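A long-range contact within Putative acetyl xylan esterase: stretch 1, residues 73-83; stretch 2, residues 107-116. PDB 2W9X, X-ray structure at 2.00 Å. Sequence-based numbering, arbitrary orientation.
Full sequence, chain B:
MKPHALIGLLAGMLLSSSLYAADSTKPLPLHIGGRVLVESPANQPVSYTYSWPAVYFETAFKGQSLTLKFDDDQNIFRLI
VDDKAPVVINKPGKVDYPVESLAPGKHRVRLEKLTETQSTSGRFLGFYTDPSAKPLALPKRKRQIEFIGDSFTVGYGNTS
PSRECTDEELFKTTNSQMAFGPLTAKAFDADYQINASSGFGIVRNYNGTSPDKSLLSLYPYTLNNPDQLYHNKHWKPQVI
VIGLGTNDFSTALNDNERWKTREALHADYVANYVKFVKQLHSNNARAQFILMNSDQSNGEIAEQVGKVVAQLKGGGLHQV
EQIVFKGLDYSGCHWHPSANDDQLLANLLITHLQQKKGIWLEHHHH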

# COMPACT_ATOMS: atom_id res chain seq x y z
N ASP B 73 -20.82 -21.29 -29.20
CA ASP B 73 -20.06 -21.04 -30.43
C ASP B 73 -19.34 -19.68 -30.37
O ASP B 73 -18.98 -19.12 -31.40
N GLN B 74 -19.12 -19.18 -29.16
CA GLN B 74 -18.55 -17.85 -28.96
C GLN B 74 -17.13 -17.89 -28.42
O GLN B 74 -16.35 -16.99 -28.68
N ASN B 75 -16.80 -18.94 -27.67
CA ASN B 75 -15.53 -19.02 -26.96
C ASN B 75 -14.57 -20.10 -27.44
O ASN B 75 -14.99 -21.12 -28.00
N ILE B 76 -13.28 -19.87 -27.22
CA ILE B 76 -12.29 -20.93 -27.21
C ILE B 76 -12.10 -21.32 -25.75
O ILE B 76 -12.11 -20.45 -24.86
N PHE B 77 -11.95 -22.62 -25.50
CA PHE B 77 -11.74 -23.16 -24.16
C PHE B 77 -10.48 -23.99 -24.16
O PHE B 77 -10.06 -24.48 -25.20
N ARG B 78 -9.90 -24.17 -22.98
CA ARG B 78 -9.02 -25.31 -22.79
C ARG B 78 -9.56 -26.27 -21.73
O ARG B 78 -10.25 -25.86 -20.78
N LEU B 79 -9.27 -27.55 -21.94
CA LEU B 79 -9.69 -28.61 -21.03
C LEU B 79 -8.47 -29.25 -20.39
O LEU B 79 -7.56 -29.71 -21.07
N ILE B 80 -8.46 -29.27 -19.06
CA ILE B 80 -7.32 -29.81 -18.32
C ILE B 80 -7.73 -31.06 -17.54
O ILE B 80 -8.47 -30.98 -16.55
N VAL B 81 -7.26 -32.21 -18.02
CA VAL B 81 -7.53 -33.51 -17.40
C VAL B 81 -6.30 -33.93 -16.59
O VAL B 81 -5.22 -34.14 -17.15
N ASP B 82 -6.47 -34.04 -15.27
CA ASP B 82 -5.40 -34.45 -14.33
C ASP B 82 -4.08 -33.65 -14.43
O ASP B 82 -4.04 -32.43 -14.19
N ASP B 83 -3.01 -34.34 -14.79
CA ASP B 83 -1.69 -33.72 -14.90
C ASP B 83 -1.26 -33.55 -16.36
O ASP B 83 -0.08 -33.29 -16.65
N HIS B 107 -10.04 -39.17 -11.30
CA HIS B 107 -9.76 -38.07 -12.22
C HIS B 107 -10.22 -36.70 -11.74
O HIS B 107 -11.29 -36.58 -11.12
N ARG B 108 -9.42 -35.68 -12.02
CA ARG B 108 -9.80 -34.27 -11.82
C ARG B 108 -9.84 -33.59 -13.19
O ARG B 108 -8.91 -33.75 -13.98
N VAL B 109 -10.93 -32.86 -13.47
CA VAL B 109 -11.11 -32.20 -14.77
C VAL B 109 -11.49 -30.72 -14.62
O VAL B 109 -12.46 -30.40 -13.93
N ARG B 110 -10.74 -29.85 -15.29
CA ARG B 110 -10.95 -28.40 -15.25
C ARG B 110 -11.13 -27.85 -16.66
O ARG B 110 -10.25 -28.01 -17.51
N LEU B 111 -12.28 -27.22 -16.92
CA LEU B 111 -12.56 -26.57 -18.20
C LEU B 111 -12.43 -25.06 -18.00
O LEU B 111 -13.01 -24.52 -17.05
N GLU B 112 -11.68 -24.39 -18.89
CA GLU B 112 -11.48 -22.93 -18.77
C GLU B 112 -11.82 -22.16 -20.04
O GLU B 112 -11.38 -22.51 -21.13
N LYS B 113 -12.59 -21.09 -19.89
CA LYS B 113 -12.80 -20.10 -20.95
C LYS B 113 -11.52 -19.26 -21.14
O LYS B 113 -10.90 -18.83 -20.16
N LEU B 114 -11.13 -19.06 -22.40
CA LEU B 114 -9.90 -18.35 -22.74
C LEU B 114 -10.19 -16.96 -23.29
O LEU B 114 -9.47 -16.01 -23.03
N THR B 115 -11.27 -16.86 -24.07
CA THR B 115 -11.53 -15.69 -24.89
C THR B 115 -12.48 -14.69 -24.22
O THR B 115 -13.11 -14.99 -23.20
N GLU B 116 -12.54 -13.48 -24.78
CA GLU B 116 -13.40 -12.43 -24.29
C GLU B 116 -14.61 -12.29 -25.20
O GLU B 116 -14.47 -12.33 -26.43

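What sets the alternation of side chains? Strands 76-81 and 108-113 run antiparallel, and paired backbone bonds such as Ile80 N to Arg110 O (2.7 Å) and Arg110 N to Ile80 O (2.8 Å) fix the register. Along each extended strand the side chains alternate, and the register puts Phe77, Leu79, Val81, Val109, Leu111 and Lys113 on one face and Arg78, Ile80, Arg110 and Glu112 on the other.

Which apolar groups meet? Leu79 (t, p) brings CD1 to 3.5 Å from Val109 CG1. Val109 is itself the cross-strand partner of Val81, whose CG2 lies 4.2 Å from Val109 CG2. Leu111, also t, p, sets CD1 3.7 Å from Phe77 CB, the phenylalanine being m. Beyond the strand, Leu114 points toward stretch 1, and its CD1 lies 3.6 Å from Arg78 CG.

How are the charges on the other face matched? Glu112 (m, t) accepts from Arg78 in a salt bridge, NE to OE1 2.8 Å, with NH1 to the same OE1 at 3.0 Å. Glu112 OE2 receives Arg110 NE at 2.5 Å, a salt bridge within stretch 2, so one carboxylate joins arginines from both strands.

What closes the two ends? Asp82 (m) accepts Arg108 N at OD1 (2.8 Å) and His107 ND1 at OD2 (3.0 Å), the latter at the ring edge. At the other end, the CA-to-CB bond of Thr115 (p) points toward stretch 1, and Thr115 OG1 accepts Ile76 N at 3.0 Å.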

# COMPACT_ATOMS: atom_id res chain seq x y z
CB ASP B 73 -20.98 -21.11 -31.66
CG ASP B 73 -21.97 -19.94 -31.74
OD1 ASP B 73 -22.15 -19.22 -30.74
OD2 ASP B 73 -22.58 -19.76 -32.82
CB GLN B 74 -19.43 -17.03 -28.00
CG GLN B 74 -20.81 -16.68 -28.55
CD GLN B 74 -20.72 -15.78 -29.77
OE1 GLN B 74 -20.12 -14.72 -29.72
NE2 GLN B 74 -21.32 -16.22 -30.86
CB ASN B 75 -15.79 -19.25 -25.47
CG ASN B 75 -16.43 -18.06 -24.82
OD1 ASN B 75 -17.62 -18.11 -24.44
ND2 ASN B 75 -15.68 -16.98 -24.69
CB ILE B 76 -10.93 -20.50 -27.84
CG1 ILE B 76 -11.13 -19.81 -29.20
CG2 ILE B 76 -9.98 -21.70 -27.97
CD1 ILE B 76 -9.83 -19.22 -29.82
CB PHE B 77 -12.88 -24.13 -23.77
CG PHE B 77 -14.23 -23.50 -23.66
CD1 PHE B 77 -14.69 -23.03 -22.43
CD2 PHE B 77 -15.06 -23.41 -24.77
CE1 PHE B 77 -15.96 -22.45 -22.31
CE2 PHE B 77 -16.32 -22.84 -24.67
CZ PHE B 77 -16.77 -22.36 -23.44
CB ARG B 78 -7.56 -24.89 -22.56
CG ARG B 78 -7.28 -24.23 -21.23
CD ARG B 78 -5.89 -23.60 -21.19
NE ARG B 78 -5.62 -23.14 -19.83
CZ ARG B 78 -4.50 -22.54 -19.43
NH1 ARG B 78 -4.39 -22.19 -18.16
NH2 ARG B 78 -3.52 -22.30 -20.28
CB LEU B 79 -10.52 -29.66 -21.79
CG LEU B 79 -11.07 -30.88 -21.05
CD1 LEU B 79 -12.11 -30.46 -20.03
CD2 LEU B 79 -11.70 -31.84 -22.06
CB ILE B 80 -6.71 -28.74 -17.38
CG1 ILE B 80 -6.38 -27.46 -18.17
CG2 ILE B 80 -5.48 -29.28 -16.66
CD1 ILE B 80 -6.06 -26.23 -17.31
CB VAL B 81 -7.89 -34.58 -18.46
CG1 VAL B 81 -8.12 -35.95 -17.81
CG2 VAL B 81 -9.13 -34.16 -19.24
CB ASP B 82 -5.15 -35.96 -14.44
CG ASP B 82 -6.37 -36.78 -14.07
OD1 ASP B 82 -6.94 -36.53 -12.99
OD2 ASP B 82 -6.76 -37.66 -14.87
CB ASP B 83 -0.66 -34.55 -14.11
CG ASP B 83 -1.09 -36.00 -13.94
OD1 ASP B 83 -0.85 -36.82 -14.87
OD2 ASP B 83 -1.66 -36.33 -12.88
CB HIS B 107 -10.39 -38.34 -13.58
CG HIS B 107 -9.98 -39.65 -14.18
ND1 HIS B 107 -8.90 -39.78 -15.02
CD2 HIS B 107 -10.51 -40.89 -14.05
CE1 HIS B 107 -8.78 -41.04 -15.38
NE2 HIS B 107 -9.75 -41.74 -14.81
CB ARG B 108 -8.83 -33.55 -10.88
CG ARG B 108 -8.91 -34.04 -9.43
CD ARG B 108 -8.17 -33.17 -8.43
NE ARG B 108 -6.72 -33.37 -8.46
CZ ARG B 108 -5.83 -32.47 -8.89
NH1 ARG B 108 -6.23 -31.28 -9.35
NH2 ARG B 108 -4.53 -32.76 -8.87
CB VAL B 109 -12.15 -32.93 -15.65
CG1 VAL B 109 -12.36 -32.20 -16.97
CG2 VAL B 109 -11.74 -34.39 -15.90
CB ARG B 110 -9.75 -27.72 -14.57
CG ARG B 110 -9.86 -26.21 -14.36
CD ARG B 110 -8.66 -25.69 -13.60
NE ARG B 110 -8.68 -24.24 -13.45
CZ ARG B 110 -8.93 -23.59 -12.31
NH1 ARG B 110 -9.19 -24.26 -11.19
NH2 ARG B 110 -8.91 -22.27 -12.30
CB LEU B 111 -13.97 -26.93 -18.68
CG LEU B 111 -14.61 -26.13 -19.83
CD1 LEU B 111 -14.06 -26.56 -21.19
CD2 LEU B 111 -16.14 -26.24 -19.79
CB GLU B 112 -10.02 -22.61 -18.37
CG GLU B 112 -9.57 -23.20 -17.03
CD GLU B 112 -8.11 -22.98 -16.72
OE1 GLU B 112 -7.29 -22.66 -17.62
OE2 GLU B 112 -7.76 -23.13 -15.53
CB LYS B 113 -14.01 -19.22 -20.60
CG LYS B 113 -14.29 -18.04 -21.51
CD LYS B 113 -15.07 -17.00 -20.69
CE LYS B 113 -16.17 -16.32 -21.48
NZ LYS B 113 -15.67 -15.23 -22.34
CB LEU B 114 -9.14 -19.14 -23.82
CG LEU B 114 -8.17 -20.25 -23.44
CD1 LEU B 114 -8.50 -20.96 -22.16
CD2 LEU B 114 -7.94 -21.23 -24.58
CB THR B 115 -12.11 -16.11 -26.24
OG1 THR B 115 -13.15 -17.07 -26.02
CG2 THR B 115 -11.03 -16.72 -27.14
CB GLU B 116 -12.66 -11.09 -24.24
CG GLU B 116 -13.54 -9.95 -23.71
CD GLU B 116 -12.83 -8.62 -23.60
OE1 GLU B 116 -11.93 -8.32 -24.42
OE2 GLU B 116 -13.19 -7.85 -22.69